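Local coordinates for protein D-alanyl-D-alanine carboxypeptidase (Streptococcus pneumoniae R6, PDB 1XP4) that probably removes C-terminal D-alanine from peptidoglycan precursor peptides, acting as a serine-type carboxypeptidase in cell wall synthesis, at residues Y49-A54 and E95-T100; K115-E120 and V124-A129. All coordinates share one frame; numbering follows the deposited sequence.

Contact 1 (Y49-A54 and E95-T100)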
ATOM      1  N   TYR A  49       8.926  -3.849  -1.780  1.00 19.79           N
ATOM      2  CA  TYR A  49       9.081  -3.505  -0.367  1.00 16.52           C
ATOM      3  C   TYR A  49      10.426  -3.988   0.140  1.00 16.34           C
ATOM      4  O   TYR A  49      11.069  -3.321   0.939  1.00 18.79           O
ATOM      5  CB  TYR A  49       7.998  -4.146   0.494  1.00 15.87           C
ATOM      6  CG  TYR A  49       7.993  -3.638   1.919  1.00 15.99           C
ATOM      7  CD1 TYR A  49       7.283  -2.485   2.263  1.00 18.33           C
ATOM      8  CD2 TYR A  49       8.704  -4.298   2.923  1.00 17.47           C
ATOM      9  CE1 TYR A  49       7.271  -2.001   3.575  1.00 19.16           C
ATOM     10  CE2 TYR A  49       8.703  -3.820   4.244  1.00 19.50           C
ATOM     11  CZ  TYR A  49       7.980  -2.673   4.561  1.00 19.93           C
ATOM     12  OH  TYR A  49       7.941  -2.203   5.857  1.00 18.77           O
ATOM     13  N   LEU A  50      10.853  -5.160  -0.309  1.00 14.17           N
ATOM     14  CA  LEU A  50      12.135  -5.669   0.143  1.00 14.76           C
ATOM     15  C   LEU A  50      13.277  -4.851  -0.462  1.00 14.69           C
ATOM     16  O   LEU A  50      14.353  -4.724   0.132  1.00 15.46           O
ATOM     17  CB  LEU A  50      12.260  -7.154  -0.211  1.00 13.45           C
ATOM     18  CG  LEU A  50      11.208  -8.061   0.450  1.00 12.99           C
ATOM     19  CD1 LEU A  50      11.410  -9.499   0.008  1.00  9.39           C
ATOM     20  CD2 LEU A  50      11.312  -7.959   1.969  1.00  9.88           C
ATOM     21  N   VAL A  51      13.024  -4.277  -1.635  1.00 14.35           N
ATOM     22  CA  VAL A  51      14.011  -3.461  -2.333  1.00 13.95           C
ATOM     23  C   VAL A  51      14.253  -2.145  -1.605  1.00 15.60           C
ATOM     24  O   VAL A  51      15.399  -1.705  -1.464  1.00 16.62           O
ATOM     25  CB  VAL A  51      13.560  -3.141  -3.766  1.00 14.19           C
ATOM     26  CG1 VAL A  51      14.617  -2.314  -4.459  1.00 14.57           C
ATOM     27  CG2 VAL A  51      13.304  -4.427  -4.535  1.00 13.16           C
ATOM     28  N   TYR A  52      13.176  -1.505  -1.157  1.00 15.56           N
ATOM     29  CA  TYR A  52      13.310  -0.253  -0.420  1.00 16.56           C
ATOM     30  C   TYR A  52      13.950  -0.555   0.930  1.00 17.04           C
ATOM     31  O   TYR A  52      14.716   0.251   1.464  1.00 19.09           O
ATOM     32  CB  TYR A  52      11.943   0.415  -0.218  1.00 15.99           C
ATOM     33  CG  TYR A  52      11.487   1.246  -1.400  1.00 14.83           C
ATOM     34  CD1 TYR A  52      12.089   2.468  -1.689  1.00 15.72           C
ATOM     35  CD2 TYR A  52      10.475   0.800  -2.246  1.00 13.28           C
ATOM     36  CE1 TYR A  52      11.693   3.229  -2.799  1.00 13.73           C
ATOM     37  CE2 TYR A  52      10.076   1.549  -3.355  1.00 13.01           C
ATOM     38  CZ  TYR A  52      10.689   2.759  -3.622  1.00 12.91           C
ATOM     39  OH  TYR A  52      10.304   3.499  -4.714  1.00 16.22           O
ATOM     40  N   GLU A  53      13.644  -1.728   1.474  1.00 17.37           N
ATOM     41  CA  GLU A  53      14.207  -2.130   2.753  1.00 19.32           C
ATOM     42  C   GLU A  53      15.712  -2.357   2.627  1.00 19.85           C
ATOM     43  O   GLU A  53      16.449  -2.221   3.599  1.00 19.07           O
ATOM     44  CB  GLU A  53      13.534  -3.402   3.255  1.00 21.25           C
ATOM     45  CG  GLU A  53      13.908  -3.746   4.678  1.00 28.97           C
ATOM     46  CD  GLU A  53      13.053  -4.857   5.251  1.00 32.63           C
ATOM     47  OE1 GLU A  53      13.194  -6.011   4.791  1.00 35.54           O
ATOM     48  OE2 GLU A  53      12.234  -4.572   6.154  1.00 34.10           O
ATOM     49  N   ALA A  54      16.165  -2.714   1.428  1.00 19.08           N
ATOM     50  CA  ALA A  54      17.588  -2.930   1.192  1.00 16.67           C
ATOM     51  C   ALA A  54      18.238  -1.577   0.909  1.00 15.63           C
ATOM     52  O   ALA A  54      19.413  -1.365   1.205  1.00 14.46           O
ATOM     53  CB  ALA A  54      17.791  -3.875   0.023  1.00 17.33           C
ATOM     54  N   GLU A  95      16.686   2.156 -12.107  1.00 17.02           N
ATOM     55  CA  GLU A  95      16.170   1.882 -13.435  1.00 18.85           C
ATOM     56  C   GLU A  95      15.225   0.685 -13.425  1.00 18.25           C
ATOM     57  O   GLU A  95      14.135   0.740 -14.003  1.00 16.46           O
ATOM     58  CB  GLU A  95      17.328   1.660 -14.411  1.00 20.19           C
ATOM     59  CG  GLU A  95      18.219   2.884 -14.537  1.00 22.21           C
ATOM     60  CD  GLU A  95      19.213   2.783 -15.673  1.00 26.29           C
ATOM     61  OE1 GLU A  95      20.086   1.882 -15.632  1.00 21.79           O
ATOM     62  OE2 GLU A  95      19.119   3.613 -16.609  1.00 26.08           O
ATOM     63  N   LEU A  96      15.634  -0.388 -12.759  1.00 17.31           N
ATOM     64  CA  LEU A  96      14.800  -1.581 -12.676  1.00 17.26           C
ATOM     65  C   LEU A  96      13.547  -1.296 -11.855  1.00 17.71           C
ATOM     66  O   LEU A  96      12.450  -1.743 -12.192  1.00 18.53           O
ATOM     67  CB  LEU A  96      15.587  -2.728 -12.054  1.00 15.20           C
ATOM     68  CG  LEU A  96      16.801  -3.166 -12.868  1.00 13.45           C
ATOM     69  CD1 LEU A  96      17.557  -4.240 -12.107  1.00 13.44           C
ATOM     70  CD2 LEU A  96      16.346  -3.674 -14.234  1.00 15.20           C
ATOM     71  N   LEU A  97      13.716  -0.544 -10.777  1.00 17.59           N
ATOM     72  CA  LEU A  97      12.598  -0.187  -9.923  1.00 20.33           C
ATOM     73  C   LEU A  97      11.546   0.548 -10.749  1.00 20.74           C
ATOM     74  O   LEU A  97      10.350   0.272 -10.655  1.00 22.65           O
ATOM     75  CB  LEU A  97      13.078   0.720  -8.797  1.00 20.79           C
ATOM     76  CG  LEU A  97      12.760   0.272  -7.377  1.00 22.23           C
ATOM     77  CD1 LEU A  97      13.278   1.331  -6.414  1.00 22.94           C
ATOM     78  CD2 LEU A  97      11.263   0.068  -7.213  1.00 23.62           C
ATOM     79  N   GLU A  98      12.004   1.491 -11.557  1.00 19.69           N
ATOM     80  CA  GLU A  98      11.108   2.262 -12.395  1.00 20.20           C
ATOM     81  C   GLU A  98      10.469   1.315 -13.412  1.00 19.46           C
ATOM     82  O   GLU A  98       9.257   1.349 -13.621  1.00 20.86           O
ATOM     83  CB  GLU A  98      11.890   3.375 -13.103  1.00 22.59           C
ATOM     84  CG  GLU A  98      11.060   4.592 -13.491  1.00 22.11           C
ATOM     85  CD  GLU A  98      11.618   5.887 -12.917  1.00 23.85           C
ATOM     86  OE1 GLU A  98      11.890   5.934 -11.699  1.00 24.28           O
ATOM     87  OE2 GLU A  98      11.777   6.863 -13.677  1.00 25.28           O
ATOM     88  N   ALA A  99      11.283   0.460 -14.030  1.00 17.48           N
ATOM     89  CA  ALA A  99      10.786  -0.496 -15.017  1.00 15.18           C
ATOM     90  C   ALA A  99       9.773  -1.467 -14.394  1.00 15.98           C
ATOM     91  O   ALA A  99       8.776  -1.828 -15.025  1.00 17.07           O
ATOM     92  CB  ALA A  99      11.944  -1.264 -15.626  1.00  9.43           C
ATOM     93  N   THR A 100      10.027  -1.877 -13.154  1.00 13.96           N
ATOM     94  CA  THR A 100       9.141  -2.799 -12.451  1.00 13.52           C
ATOM     95  C   THR A 100       7.769  -2.198 -12.140  1.00 13.69           C
ATOM     96  O   THR A 100       6.737  -2.753 -12.517  1.00 16.39           O
ATOM     97  CB  THR A 100       9.771  -3.280 -11.112  1.00 13.27           C
ATOM     98  OG1 THR A 100      10.901  -4.115 -11.384  1.00 17.30           O
ATOM     99  CG2 THR A 100       8.775  -4.077 -10.300  1.00 11.88           C
TER
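Leu97 points from its helix at Val51 and the ring end of Tyr52, and all three residues are buried. Its branch atom CG lies 4.3 Å from Val51 CG1. Its methyl CD1 goes to the tyrosine, 4.1 Å from Tyr52 CZ and equally 4.1 Å from Tyr52 OH. The leucine chain and the tyrosine cross obliquely, and the methyl comes to the ring at a slant. Tyr52 leaves its backbone at an angle to segment 95-100, but its CG sits anti to the carbonyl carbon (chi1 -84°). This torsion sends the phenol end across to Leu97. Val51, by contrast, starts directly toward the other helix and needs only its short CG1 branch. The backbones stay apart: the nearest CA atoms are those of Val51 and Leu97, at 8.4 Å.

The two helices are 44-57 and 93-103 of the D-alanyl-D-alanine carboxypeptidase domain (peptidase S11 family, beta-lactamase clan). Helix 44-57 begins at Lys44, the predicted proton acceptor, and the predicted active-site Ser104 follows helix 93-103. Leu97 lies about 8 Å from Lys44, measured between side chains. Thr100, one turn further along, touches both Lys44 and Val48. Its hydroxyl OG1 bonds back to Leu96 O at 2.9 Å, from above the carbonyl plane (46° out of it). The same oxygen accepts the backbone N of Thr100, so two groups of one residue grip it. This bond helps to fix the rotation of the threonine side chain beside Lys44. Elsewhere round the contact, the Tyr52 ring meets that of Tyr184 with planes at about 20°.

Contact 2 (K115-E120 and V124-A129)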
ATOM      1  N   LYS A 115      19.759  -9.752  -7.105  1.00 12.49           N
ATOM      2  CA  LYS A 115      20.709  -8.798  -6.571  1.00 12.13           C
ATOM      3  C   LYS A 115      20.613  -8.726  -5.053  1.00 14.49           C
ATOM      4  O   LYS A 115      21.630  -8.607  -4.369  1.00 16.63           O
ATOM      5  CB  LYS A 115      20.439  -7.412  -7.144  1.00 13.30           C
ATOM      6  CG  LYS A 115      21.427  -6.349  -6.700  1.00 10.72           C
ATOM      7  CD  LYS A 115      22.821  -6.678  -7.210  1.00 11.67           C
ATOM      8  CE  LYS A 115      23.774  -5.512  -7.033  1.00 11.36           C
ATOM      9  NZ  LYS A 115      25.152  -5.868  -7.455  1.00  9.67           N
ATOM     10  N   ILE A 116      19.394  -8.804  -4.526  1.00 14.14           N
ATOM     11  CA  ILE A 116      19.195  -8.708  -3.084  1.00 13.89           C
ATOM     12  C   ILE A 116      19.349 -10.008  -2.301  1.00 14.89           C
ATOM     13  O   ILE A 116      19.817  -9.985  -1.162  1.00 15.91           O
ATOM     14  CB  ILE A 116      17.803  -8.082  -2.749  1.00 13.73           C
ATOM     15  CG1 ILE A 116      17.713  -6.669  -3.334  1.00 10.92           C
ATOM     16  CG2 ILE A 116      17.594  -8.003  -1.230  1.00 11.11           C
ATOM     17  CD1 ILE A 116      16.415  -5.946  -3.026  1.00  5.70           C
ATOM     18  N   ALA A 117      18.973 -11.137  -2.894  1.00 15.46           N
ATOM     19  CA  ALA A 117      19.064 -12.414  -2.187  1.00 16.31           C
ATOM     20  C   ALA A 117      19.894 -13.500  -2.871  1.00 18.74           C
ATOM     21  O   ALA A 117      19.985 -14.626  -2.369  1.00 20.60           O
ATOM     22  CB  ALA A 117      17.658 -12.945  -1.906  1.00 16.64           C
ATOM     23  N   GLY A 118      20.495 -13.171  -4.011  1.00 18.91           N
ATOM     24  CA  GLY A 118      21.308 -14.145  -4.716  1.00 16.55           C
ATOM     25  C   GLY A 118      20.503 -14.926  -5.723  1.00 15.97           C
ATOM     26  O   GLY A 118      20.951 -15.179  -6.840  1.00 19.31           O
ATOM     27  N   SER A 119      19.300 -15.315  -5.332  1.00 15.43           N
ATOM     28  CA  SER A 119      18.431 -16.072  -6.226  1.00 15.15           C
ATOM     29  C   SER A 119      16.970 -15.701  -5.984  1.00 13.34           C
ATOM     30  O   SER A 119      16.611 -15.202  -4.918  1.00 14.00           O
ATOM     31  CB  SER A 119      18.621 -17.574  -6.002  1.00 13.50           C
ATOM     32  OG  SER A 119      18.169 -17.965  -4.716  1.00 12.04           O
ATOM     33  N   GLU A 120      16.125 -15.936  -6.976  1.00 11.29           N
ATOM     34  CA  GLU A 120      14.723 -15.632  -6.796  1.00 13.32           C
ATOM     35  C   GLU A 120      14.173 -16.495  -5.647  1.00 14.05           C
ATOM     36  O   GLU A 120      13.339 -16.043  -4.866  1.00 12.17           O
ATOM     37  CB  GLU A 120      13.955 -15.893  -8.093  1.00 11.10           C
ATOM     38  CG  GLU A 120      12.481 -15.597  -7.967  1.00 14.34           C
ATOM     39  CD  GLU A 120      11.749 -15.599  -9.289  1.00 15.54           C
ATOM     40  OE1 GLU A 120      12.056 -16.471 -10.134  1.00 16.27           O
ATOM     41  OE2 GLU A 120      10.853 -14.740  -9.468  1.00 15.38           O
ATOM     42  N   VAL A 124      12.118 -15.248  -2.517  1.00 10.59           N
ATOM     43  CA  VAL A 124      10.765 -15.693  -2.200  1.00 11.55           C
ATOM     44  C   VAL A 124      10.636 -16.041  -0.713  1.00 13.63           C
ATOM     45  O   VAL A 124       9.630 -15.720  -0.072  1.00 13.36           O
ATOM     46  CB  VAL A 124      10.343 -16.923  -3.042  1.00 10.59           C
ATOM     47  CG1 VAL A 124       9.014 -17.476  -2.518  1.00  9.79           C
ATOM     48  CG2 VAL A 124      10.204 -16.529  -4.524  1.00  7.81           C
ATOM     49  N   ASP A 125      11.652 -16.694  -0.162  1.00 14.11           N
ATOM     50  CA  ASP A 125      11.611 -17.041   1.242  1.00 14.82           C
ATOM     51  C   ASP A 125      11.563 -15.748   2.039  1.00 17.46           C
ATOM     52  O   ASP A 125      10.949 -15.683   3.108  1.00 17.43           O
ATOM     53  CB  ASP A 125      12.836 -17.866   1.631  1.00 17.45           C
ATOM     54  CG  ASP A 125      12.840 -19.247   0.989  1.00 20.55           C
ATOM     55  OD1 ASP A 125      11.750 -19.843   0.827  1.00 19.78           O
ATOM     56  OD2 ASP A 125      13.936 -19.745   0.658  1.00 24.32           O
HETATM   57  N   MSE A 126      12.206 -14.713   1.515  1.00 17.99           N
HETATM   58  CA  MSE A 126      12.203 -13.429   2.189  1.00 18.85           C
HETATM   59  C   MSE A 126      10.799 -12.841   2.147  1.00 21.14           C
HETATM   60  O   MSE A 126      10.315 -12.306   3.149  1.00 23.73           O
HETATM   61  CB  MSE A 126      13.194 -12.462   1.531  1.00 20.52           C
HETATM   62  CG  MSE A 126      14.640 -12.668   1.952  1.00 21.46           C
HETATM   63 SE   MSE A 126      15.896 -11.479   1.086  1.00 29.50          SE
HETATM   64  CE  MSE A 126      15.150  -9.791   1.646  1.00 25.50           C
HETATM   65  N   MSE A 127      10.131 -12.937   1.001  1.00 20.54           N
HETATM   66  CA  MSE A 127       8.790 -12.382   0.934  1.00 20.61           C
HETATM   67  C   MSE A 127       7.792 -13.229   1.721  1.00 19.53           C
HETATM   68  O   MSE A 127       6.764 -12.723   2.184  1.00 20.20           O
HETATM   69  CB  MSE A 127       8.339 -12.149  -0.528  1.00 20.50           C
HETATM   70  CG  MSE A 127       8.885 -13.091  -1.583  1.00 21.08           C
HETATM   71 SE   MSE A 127       8.764 -12.399  -3.428  1.00 22.14          SE
HETATM   72  CE  MSE A 127       6.871 -12.010  -3.530  1.00 22.58           C
ATOM     73  N   ARG A 128       8.098 -14.510   1.903  1.00 16.96           N
ATOM     74  CA  ARG A 128       7.211 -15.367   2.685  1.00 14.48           C
ATOM     75  C   ARG A 128       7.333 -14.958   4.148  1.00 13.35           C
ATOM     76  O   ARG A 128       6.354 -14.953   4.892  1.00 13.13           O
ATOM     77  CB  ARG A 128       7.595 -16.841   2.543  1.00 10.66           C
ATOM     78  CG  ARG A 128       7.291 -17.424   1.193  1.00 15.40           C
ATOM     79  CD  ARG A 128       7.651 -18.893   1.107  1.00 15.35           C
ATOM     80  NE  ARG A 128       7.285 -19.448  -0.194  1.00 19.83           N
ATOM     81  CZ  ARG A 128       7.430 -20.727  -0.530  1.00 20.53           C
ATOM     82  NH1 ARG A 128       7.935 -21.584   0.346  1.00 20.87           N
ATOM     83  NH2 ARG A 128       7.072 -21.150  -1.740  1.00 18.67           N
ATOM     84  N   ALA A 129       8.549 -14.610   4.549  1.00 12.26           N
ATOM     85  CA  ALA A 129       8.804 -14.220   5.922  1.00 14.09           C
ATOM     86  C   ALA A 129       8.178 -12.877   6.209  1.00 16.97           C
ATOM     87  O   ALA A 129       7.508 -12.702   7.231  1.00 18.93           O
ATOM     88  CB  ALA A 129      10.293 -14.166   6.180  1.00 11.35           C
TER
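Val124 N donates to Glu120 O at 2.8 Å, with an N-H...O angle of 153°. This bond belongs to the first turn of helix 120-133. It lies just past a short turn between two consecutive helices, where helix 106-117 ends and the next helix starts after two residues. Gly118 makes the break with a positive phi of 91°, a backbone shape that glycine adopts readily. Ser119 follows as the N-cap of helix 120-133. Its side chain caps a backbone N early in that helix, and OG is also hydrogen-bonded to Asp122 OD2.

Beyond the turn the two helices meet through apolar side chains. Met126, deposited as selenomethionine, reaches back from the second helix to the end of the first. Its selenium SE lies 3.8 Å from Ala117 CB. Its chain bends at the last torsion (chi3 59°), which carries the methyl CE to Ile116 CG2 at 4.2 Å. Ile116 and Met126 cross at about a right angle, the methyl CE meeting the CG2 branch, while Ile116 CD1 turns to helix 44-57. This pairing is partly exposed, but helix 44-57 covers another side of it.

Glu120 faces a different environment. Its side chain is buried, and its two carboxylate oxygens have separate partners. OE1 is hydrogen-bonded to Tyr71 OH and OE2 to Thr144 OG1. These bonds hold the carboxylate and join the start of the helix to helix 70-74 through Tyr71 and to the loop that carries Thr144. Lys44, the predicted proton acceptor, is about 9 Å away between side chains. The aliphatic part of Glu120 packs along the helix, its CG 4.2 Å from Val124 CG2.

Overall arrangement
Contact 1 is the more buried: all its touching residues are buried, and its centre lies about 14 Å from that of the chain. Contact 2 is centred about 20 Å out and is partly buried. Contact 1 joins helices distant in sequence by side-chain packing alone, Leu97 against a valine and the ring of a tyrosine. Contact 2 joins neighbouring helices across a short turn and adds a backbone bond to its apolar packing. Helix 44-57 connects the two contacts. Ile116 CD1 lies 3.5 Å from Val51 CA, and Leu50 CD1 lies 3.8 Å from Met126 CB. Helices 93-103 and 106-117 are also consecutive, so both contacts belong to one helical cluster beside the predicted active site.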